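Local structure of attaching and effacing protein, pathogenesis factor (Escherichia coli, 4E9L) at residues V199-D204 against A285-I290; G209-V214 against V257-T262; A233-T238 against L269-L274. The protein acts as an adhesin of the intimin/invasin family, probably helping the bacterium attach to host cells, this chain being a run of its bacterial immunoglobulin-like domains. All coordinates share one frame; numbering follows the deposited sequence. Where two conformers were deposited one is given.

Interaction 1: V199-D204 against A285-I290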
loop_
_atom_site.group_PDB
_atom_site.type_symbol
_atom_site.label_atom_id
_atom_site.label_comp_id
_atom_site.label_asym_id
_atom_site.label_seq_id
_atom_site.Cartn_x
_atom_site.Cartn_y
_atom_site.Cartn_z
ATOM N N VAL A 199 3.354 -6.105 4.526
ATOM C CA VAL A 199 2.773 -4.763 4.555
ATOM C C VAL A 199 3.895 -3.716 4.368
ATOM O O VAL A 199 4.977 -3.868 4.930
ATOM C CB VAL A 199 1.844 -4.476 5.779
ATOM C CG1 VAL A 199 2.598 -4.573 7.105
ATOM C CG2 VAL A 199 1.187 -3.091 5.656
ATOM N N SER A 200 3.609 -2.643 3.609
ATOM C CA SER A 200 4.560 -1.598 3.277
ATOM C C SER A 200 3.843 -0.251 3.274
ATOM O O SER A 200 2.658 -0.198 2.999
ATOM C CB SER A 200 5.119 -1.894 1.880
ATOM O OG SER A 200 5.917 -0.849 1.352
ATOM N N VAL A 201 4.551 0.837 3.588
ATOM C CA VAL A 201 3.986 2.196 3.523
ATOM C C VAL A 201 4.775 2.956 2.452
ATOM O O VAL A 201 5.973 2.712 2.296
ATOM C CB VAL A 201 3.896 2.975 4.871
ATOM C CG1 VAL A 201 2.825 2.381 5.784
ATOM C CG2 VAL A 201 5.257 3.068 5.571
ATOM N N ALA A 202 4.092 3.800 1.679
ATOM C CA ALA A 202 4.698 4.558 0.584
ATOM C C ALA A 202 5.759 5.564 1.072
ATOM O O ALA A 202 6.743 5.793 0.373
ATOM C CB ALA A 202 3.620 5.275 -0.211
ATOM N N GLU A 203 5.555 6.135 2.274
ATOM C CA GLU A 203 6.444 7.118 2.901
ATOM C C GLU A 203 6.664 6.725 4.352
ATOM O O GLU A 203 5.684 6.489 5.069
ATOM C CB GLU A 203 5.813 8.525 2.866
ATOM C CG GLU A 203 5.535 9.056 1.472
ATOM C CD GLU A 203 4.294 9.921 1.397
ATOM O OE1 GLU A 203 3.193 9.380 1.126
ATOM O OE2 GLU A 203 4.430 11.148 1.599
ATOM N N ASP A 204 7.927 6.704 4.811
ATOM C CA ASP A 204 8.155 6.370 6.224
ATOM C C ASP A 204 8.259 7.597 7.164
ATOM O O ASP A 204 8.454 7.452 8.375
ATOM C CB ASP A 204 9.243 5.321 6.418
ATOM C CG ASP A 204 10.605 5.688 5.887
ATOM O OD1 ASP A 204 10.869 6.898 5.707
ATOM O OD2 ASP A 204 11.409 4.767 5.646
ATOM N N ALA A 285 4.054 -2.301 9.418
ATOM C CA ALA A 285 4.840 -1.296 8.687
ATOM C C ALA A 285 5.039 -0.113 9.666
ATOM O O ALA A 285 4.110 0.248 10.399
ATOM C CB ALA A 285 4.106 -0.828 7.450
ATOM N N GLN A 286 6.248 0.451 9.716
ATOM C CA GLN A 286 6.505 1.533 10.636
ATOM C C GLN A 286 6.799 2.867 9.947
ATOM O O GLN A 286 7.503 2.937 8.930
ATOM C CB GLN A 286 7.613 1.154 11.631
ATOM C CG GLN A 286 7.656 2.025 12.899
ATOM C CD GLN A 286 8.344 1.360 14.078
ATOM O OE1 GLN A 286 8.638 0.155 14.088
ATOM N NE2 GLN A 286 8.582 2.130 15.123
ATOM N N LEU A 287 6.214 3.927 10.505
ATOM C CA LEU A 287 6.487 5.268 10.035
ATOM C C LEU A 287 6.622 6.227 11.204
ATOM O O LEU A 287 6.232 5.910 12.341
ATOM C CB LEU A 287 5.516 5.772 8.932
ATOM C CG LEU A 287 4.037 6.048 9.245
ATOM C CD1 LEU A 287 3.827 7.485 9.787
ATOM C CD2 LEU A 287 3.234 6.007 7.958
ATOM N N THR A 288 7.218 7.371 10.923
ATOM C CA THR A 288 7.358 8.451 11.877
ATOM C C THR A 288 6.435 9.567 11.423
ATOM O O THR A 288 6.525 10.035 10.269
ATOM C CB THR A 288 8.832 8.905 11.960
ATOM O OG1 THR A 288 9.590 7.829 12.509
ATOM C CG2 THR A 288 9.027 10.119 12.850
ATOM N N VAL A 289 5.572 10.019 12.328
ATOM C CA VAL A 289 4.757 11.206 12.066
ATOM C C VAL A 289 5.622 12.405 12.521
ATOM O O VAL A 289 6.036 12.488 13.678
ATOM C CB VAL A 289 3.337 11.200 12.694
ATOM C CG1 VAL A 289 2.541 12.454 12.286
ATOM C CG2 VAL A 289 2.565 9.932 12.324
ATOM N N ILE A 290 5.937 13.287 11.588
ATOM C CA ILE A 290 6.713 14.502 11.828
ATOM C C ILE A 290 5.752 15.684 11.873
ATOM O O ILE A 290 4.564 15.482 11.620
ATOM C CB ILE A 290 7.845 14.632 10.776
ATOM C CG1 ILE A 290 7.291 14.847 9.327
ATOM C CG2 ILE A 290 8.792 13.395 10.871
ATOM C CD1 ILE A 290 8.364 15.340 8.259
HETATM O O HOH W 1 10.338 6.072 10.497
#
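The Asp204 peptide carbonyl meets the Thr288 N-H obliquely, the donor tilted 35° from the carbonyl plane. Thr288 N lies 2.8 Å from Asp204 O, and the bond is nearly straight at the hydrogen. Leu287 crowds the same oxygen, its CB 3.4 Å from Asp204 O and its CA-H making a bent C-H...O contact. A water donates to Asp204 O and also, at 2.8 Å, to Thr288 OG1, tying the carbonyl to the neighbouring side chain as well as to the backbone. The Thr288 hydroxyl has a further hydrogen-bond partner in Glu268, whose carboxylate also binds the Gln286 amide. Behind this polar end the contact is aliphatic. Val201 points at the opposing strand, and with CG1 anti to its carbonyl carbon (chi1 -71°) that methyl lands 3.8 Å from Ala285 CB and 4.2 Å from Leu287 CD2. Val199 approaches Ala285 with both methyls, CG1 reaching Ala285 N at 3.6 Å. The Leu287 branch ends near the backbone, CD2 being 3.8 Å from Glu203 O. The strands 199-201 and 285-290 run nearly parallel, 19° apart, but their axes stay 6.4 Å from each other and side chains fill the interval. Strand 198-201 belongs instead to the sheet of strand 211-217, where Ser200 and Ala202 pair with Thr215 and Thr213. After the turn at 202-204 the chain joins the other sheet as strand 205-207, parallel to strand 278-290. This is the split first strand of an immunoglobulin-like sandwich, and the Asp204 carbonyl bonds to Thr288 just before the strand in which Val206 pairs with the same residue.

Interaction 2: G209-V214 against V257-T262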
loop_
_atom_site.group_PDB
_atom_site.type_symbol
_atom_site.label_atom_id
_atom_site.label_comp_id
_atom_site.label_asym_id
_atom_site.label_seq_id
_atom_site.Cartn_x
_atom_site.Cartn_y
_atom_site.Cartn_z
ATOM N N GLY A 209 -1.364 15.385 9.955
ATOM C CA GLY A 209 -2.557 15.752 9.191
ATOM C C GLY A 209 -2.557 15.199 7.774
ATOM O O GLY A 209 -3.593 15.203 7.114
ATOM N N GLU A 210 -1.394 14.736 7.275
ATOM C CA GLU A 210 -1.273 14.223 5.904
ATOM C C GLU A 210 -1.398 12.704 5.896
ATOM O O GLU A 210 -1.419 12.055 6.952
ATOM C CB GLU A 210 0.039 14.689 5.214
ATOM C CG GLU A 210 0.291 16.199 5.222
ATOM C CD GLU A 210 -0.782 17.073 4.600
ATOM O OE1 GLU A 210 -1.445 16.620 3.638
ATOM O OE2 GLU A 210 -0.956 18.219 5.075
ATOM N N SER A 211 -1.493 12.147 4.709
ATOM C CA SER A 211 -1.708 10.722 4.576
ATOM C C SER A 211 -0.677 10.064 3.682
ATOM O O SER A 211 0.060 10.756 2.965
ATOM C CB SER A 211 -3.109 10.499 4.014
ATOM O OG SER A 211 -3.181 11.029 2.703
ATOM N N THR A 212 -0.607 8.727 3.751
ATOM C CA THR A 212 0.231 7.885 2.891
ATOM C C THR A 212 -0.573 6.638 2.478
ATOM O O THR A 212 -1.651 6.391 3.018
ATOM C CB THR A 212 1.607 7.554 3.549
ATOM O OG1 THR A 212 2.475 7.003 2.553
ATOM C CG2 THR A 212 1.505 6.548 4.681
ATOM N N THR A 213 -0.047 5.868 1.519
ATOM C CA THR A 213 -0.660 4.641 1.046
ATOM C C THR A 213 -0.010 3.461 1.725
ATOM O O THR A 213 1.220 3.387 1.844
ATOM C CB THR A 213 -0.577 4.507 -0.495
ATOM O OG1 THR A 213 -1.164 5.670 -1.080
ATOM C CG2 THR A 213 -1.316 3.257 -0.997
ATOM N N VAL A 214 -0.844 2.573 2.204
ATOM C CA VAL A 214 -0.427 1.315 2.832
ATOM C C VAL A 214 -0.717 0.241 1.791
ATOM O O VAL A 214 -1.825 0.224 1.253
ATOM C CB VAL A 214 -1.219 1.035 4.131
ATOM C CG1 VAL A 214 -0.754 -0.268 4.791
ATOM C CG2 VAL A 214 -1.087 2.183 5.094
ATOM N N VAL A 257 -4.750 -2.017 -1.160
ATOM C CA VAL A 257 -4.210 -0.720 -0.720
ATOM C C VAL A 257 -5.199 0.031 0.153
ATOM O O VAL A 257 -6.410 -0.132 -0.008
ATOM C CB VAL A 257 -3.701 0.176 -1.888
ATOM C CG1 VAL A 257 -2.570 -0.514 -2.678
ATOM C CG2 VAL A 257 -4.857 0.601 -2.813
ATOM N N ALA A 258 -4.692 0.896 1.048
ATOM C CA ALA A 258 -5.558 1.732 1.892
ATOM C C ALA A 258 -4.837 3.024 2.155
ATOM O O ALA A 258 -3.610 3.094 2.008
ATOM C CB ALA A 258 -5.877 1.020 3.219
ATOM N N THR A 259 -5.593 4.049 2.551
ATOM C CA THR A 259 -5.058 5.350 2.948
ATOM C C THR A 259 -4.934 5.430 4.461
ATOM O O THR A 259 -5.915 5.255 5.183
ATOM C CB THR A 259 -5.912 6.504 2.417
ATOM O OG1 THR A 259 -6.039 6.354 1.007
ATOM C CG2 THR A 259 -5.292 7.887 2.752
ATOM N N LEU A 260 -3.739 5.752 4.926
ATOM C CA LEU A 260 -3.474 5.933 6.346
ATOM C C LEU A 260 -3.387 7.446 6.522
ATOM O O LEU A 260 -2.539 8.077 5.880
ATOM C CB LEU A 260 -2.122 5.257 6.720
ATOM C CG LEU A 260 -1.709 5.219 8.209
ATOM C CD1 LEU A 260 -0.542 4.265 8.408
ATOM C CD2 LEU A 260 -1.224 6.576 8.678
ATOM N N THR A 261 -4.270 8.029 7.350
ATOM C CA THR A 261 -4.241 9.472 7.607
ATOM C C THR A 261 -3.706 9.683 9.020
ATOM O O THR A 261 -4.229 9.097 9.965
ATOM C CB THR A 261 -5.636 10.132 7.445
ATOM O OG1 THR A 261 -6.251 9.724 6.221
ATOM C CG2 THR A 261 -5.563 11.672 7.499
ATOM N N THR A 262 -2.685 10.518 9.172
ATOM C CA THR A 262 -2.152 10.815 10.518
ATOM C C THR A 262 -2.988 11.944 11.129
ATOM O O THR A 262 -3.643 12.680 10.397
ATOM C CB THR A 262 -0.675 11.256 10.435
ATOM O OG1 THR A 262 -0.628 12.499 9.752
ATOM C CG2 THR A 262 0.213 10.226 9.729
HETATM O O HOH W 2 -3.399 7.072 -0.210
#
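Val214 and Leu260 meet diagonally on the buried face of this antiparallel pair, which Thr212 and Ala258 share. Their side chains cross obliquely: Val214 CG2, anti to its own carbonyl carbon, sits 3.6 Å from Leu260 CB and a little farther from Leu260 CD1. On the other face Ser211, Thr213, Thr259 and Thr261 stand together. Thr213 and Thr259 are turned alike (chi1 -55° and -54°), each hydroxyl beside its backbone N, and one water bridges Thr213 OG1 and Thr259 OG1. Their methyls lead elsewhere: Thr259 CG2 packs 3.6 Å from Ser211 CB, while Thr213 CG2 lies 4.0 Å from Val257 CB. Thr212 and Val214 exchange paired backbone bonds with Leu260 and Ala258, Val214 N to Ala258 O being almost perfectly straight. Where strand 255-261 ends and strand 211-217 begins, Thr262 takes over with two donors on a single oxygen. Thr262 N lies 3.0 Å from Glu210 O, and the hydroxyl, held between N and the carbonyl carbon (chi1 66°), donates in the carbonyl plane on a lone pair, Thr262 OG1 to Glu210 O 2.9 Å. Gly209 N adds a weak bond to the same hydroxyl. The Val214/Leu260 face is thus largely apolar, its Thr212 hydroxyl being bonded to Glu203; on the other face water joins two hydroxyls, and the buried Thr262 hydroxyl is satisfied by main chain at the mouth of the 209-210 turn.

Interaction 3: A233-T238 against L269-L274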
loop_
_atom_site.group_PDB
_atom_site.type_symbol
_atom_site.label_atom_id
_atom_site.label_comp_id
_atom_site.label_asym_id
_atom_site.label_seq_id
_atom_site.Cartn_x
_atom_site.Cartn_y
_atom_site.Cartn_z
ATOM N N ALA A 233 -7.587 -2.855 10.063
ATOM C CA ALA A 233 -6.227 -2.524 10.472
ATOM C C ALA A 233 -6.162 -2.158 11.919
ATOM O O ALA A 233 -7.134 -1.666 12.509
ATOM C CB ALA A 233 -5.660 -1.382 9.613
ATOM N N SER A 234 -4.987 -2.366 12.484
ATOM C CA SER A 234 -4.665 -1.999 13.854
ATOM C C SER A 234 -3.535 -0.946 13.768
ATOM O O SER A 234 -2.553 -1.149 13.035
ATOM C CB SER A 234 -4.178 -3.230 14.617
ATOM O OG SER A 234 -3.770 -2.856 15.918
ATOM N N LEU A 235 -3.686 0.163 14.504
ATOM C CA LEU A 235 -2.699 1.240 14.593
ATOM C C LEU A 235 -2.173 1.286 16.025
ATOM O O LEU A 235 -2.961 1.287 16.962
ATOM C CB LEU A 235 -3.313 2.615 14.217
ATOM C CG LEU A 235 -3.765 2.821 12.759
ATOM C CD1 LEU A 235 -4.187 4.264 12.536
ATOM C CD2 LEU A 235 -2.627 2.519 11.759
ATOM N N THR A 236 -0.858 1.291 16.195
ATOM C CA THR A 236 -0.230 1.343 17.525
ATOM C C THR A 236 0.909 2.366 17.529
ATOM O O THR A 236 1.330 2.828 16.467
ATOM C CB THR A 236 0.231 -0.045 18.005
ATOM O OG1 THR A 236 1.150 -0.595 17.061
ATOM C CG2 THR A 236 -0.921 -1.010 18.248
ATOM N N GLY A 237 1.381 2.711 18.726
ATOM C CA GLY A 237 2.470 3.659 18.899
ATOM C C GLY A 237 1.973 5.019 19.326
ATOM O O GLY A 237 0.761 5.284 19.325
ATOM N N THR A 238 2.910 5.879 19.717
ATOM C CA THR A 238 2.679 7.254 20.195
ATOM C C THR A 238 1.719 8.021 19.285
ATOM O O THR A 238 0.779 8.653 19.752
ATOM C CB THR A 238 4.046 7.976 20.296
ATOM O OG1 THR A 238 4.874 7.278 21.227
ATOM C CG2 THR A 238 3.927 9.447 20.691
ATOM N N LEU A 269 4.462 5.423 14.677
ATOM C CA LEU A 269 3.195 4.820 14.302
ATOM C C LEU A 269 3.468 3.487 13.583
ATOM O O LEU A 269 4.336 3.419 12.712
ATOM C CB LEU A 269 2.460 5.804 13.355
ATOM C CG LEU A 269 1.090 5.398 12.813
ATOM C CD1 LEU A 269 0.164 5.015 13.927
ATOM C CD2 LEU A 269 0.464 6.546 12.039
ATOM N N ARG A 270 2.727 2.442 13.955
ATOM C CA ARG A 270 2.834 1.119 13.334
ATOM C C ARG A 270 1.464 0.714 12.823
ATOM O O ARG A 270 0.465 0.949 13.510
ATOM C CB ARG A 270 3.366 0.064 14.325
ATOM C CG ARG A 270 4.833 0.263 14.685
ATOM C CD ARG A 270 5.328 -0.694 15.764
ATOM N NE ARG A 270 4.633 -0.532 17.046
ATOM C CZ ARG A 270 4.907 0.407 17.947
ATOM N NH1 ARG A 270 5.853 1.309 17.712
ATOM N NH2 ARG A 270 4.226 0.461 19.082
ATOM N N VAL A 271 1.417 0.135 11.607
ATOM C CA VAL A 271 0.188 -0.308 10.980
ATOM C C VAL A 271 0.248 -1.794 10.703
ATOM O O VAL A 271 1.147 -2.269 10.006
ATOM C CB VAL A 271 -0.245 0.531 9.731
ATOM C CG1 VAL A 271 0.862 0.650 8.696
ATOM C CG2 VAL A 271 -1.539 -0.009 9.094
ATOM N N MET A 272 -0.721 -2.515 11.241
ATOM C CA MET A 272 -0.857 -3.944 11.023
ATOM C C MET A 272 -2.209 -4.209 10.335
ATOM O O MET A 272 -3.246 -4.045 10.979
ATOM C CB MET A 272 -0.723 -4.720 12.352
ATOM C CG MET A 272 -0.956 -6.242 12.226
ATOM S SD MET A 272 0.109 -7.018 10.979
ATOM C CE MET A 272 1.651 -7.143 11.951
ATOM N N PRO A 273 -2.238 -4.599 9.037
ATOM C CA PRO A 273 -3.522 -4.983 8.430
ATOM C C PRO A 273 -4.000 -6.241 9.143
ATOM O O PRO A 273 -3.183 -7.043 9.640
ATOM C CB PRO A 273 -3.170 -5.325 6.971
ATOM C CG PRO A 273 -1.787 -4.843 6.775
ATOM C CD PRO A 273 -1.119 -4.877 8.117
ATOM N N LEU A 274 -5.325 -6.356 9.269
ATOM C CA LEU A 274 -5.943 -7.467 9.971
ATOM C C LEU A 274 -6.875 -8.251 9.067
ATOM O O LEU A 274 -7.650 -7.663 8.305
ATOM C CB LEU A 274 -6.754 -6.968 11.186
ATOM C CG LEU A 274 -6.049 -6.170 12.285
ATOM C CD1 LEU A 274 -7.070 -5.534 13.216
ATOM C CD2 LEU A 274 -5.096 -7.032 13.096
HETATM O O HOH W 3 0.190 -1.909 14.915
#
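Leu235 leans across to Leu269 and Val271 on the neighbouring antiparallel strand. Its CB stands 4.2 Å from both Leu269 CD1 and Arg270 O. CG is set anti to the carbonyl carbon (chi1 -66°), and from it the CD2 branch reaches 3.7 Å from Val271 CB and 3.8 Å from Val271 CG2; the two side chains lie side by side and point the same way. Leu235 also packs on Ala243 and on Val245 of the facing sheet. Ala233 continues this face. On the opposite face Thr236 and Arg270 cross at about a right angle. In one of two modelled Arg270 conformers, Thr236 C lies over one guanidinium face and Arg270 NH2 comes 3.6 Å from Gly237 N. Leu274 points at strand 231-236, its CD1 3.7 Å from Ala233 C. Ser234 with Met272, and Thr236 with Arg270, exchange backbone hydrogen bonds in both directions. Gly237, at a positive phi of 102°, then turns the chain off the strand. Strand 231-236 is the outermost strand on this side, and Pro273 packs on Trp248 of the facing sheet, as expected of a two-sheet immunoglobulin-like sandwich of the invasin type.

In the fold
All three contacts lie within one immunoglobulin-like domain. From the N terminus, 199-204 comes first and waits for 285-290, on strand 278-290, so interaction 1 closes the widest loop, of 80 residues, and the other two nest inside it. Segment 209-214 follows, then 233-238, then their partners 257-262 and 269-274 in the same order: interactions 2 and 3 cross along the chain. Interaction 2 builds the centre of one sheet and interaction 3 the border of the other; Leu260 touches Leu269 and Val271 between them. Interaction 1 spans both sheets: it hydrogen-bonds by backbone to interaction 2 on one side and to interaction 3 on the other.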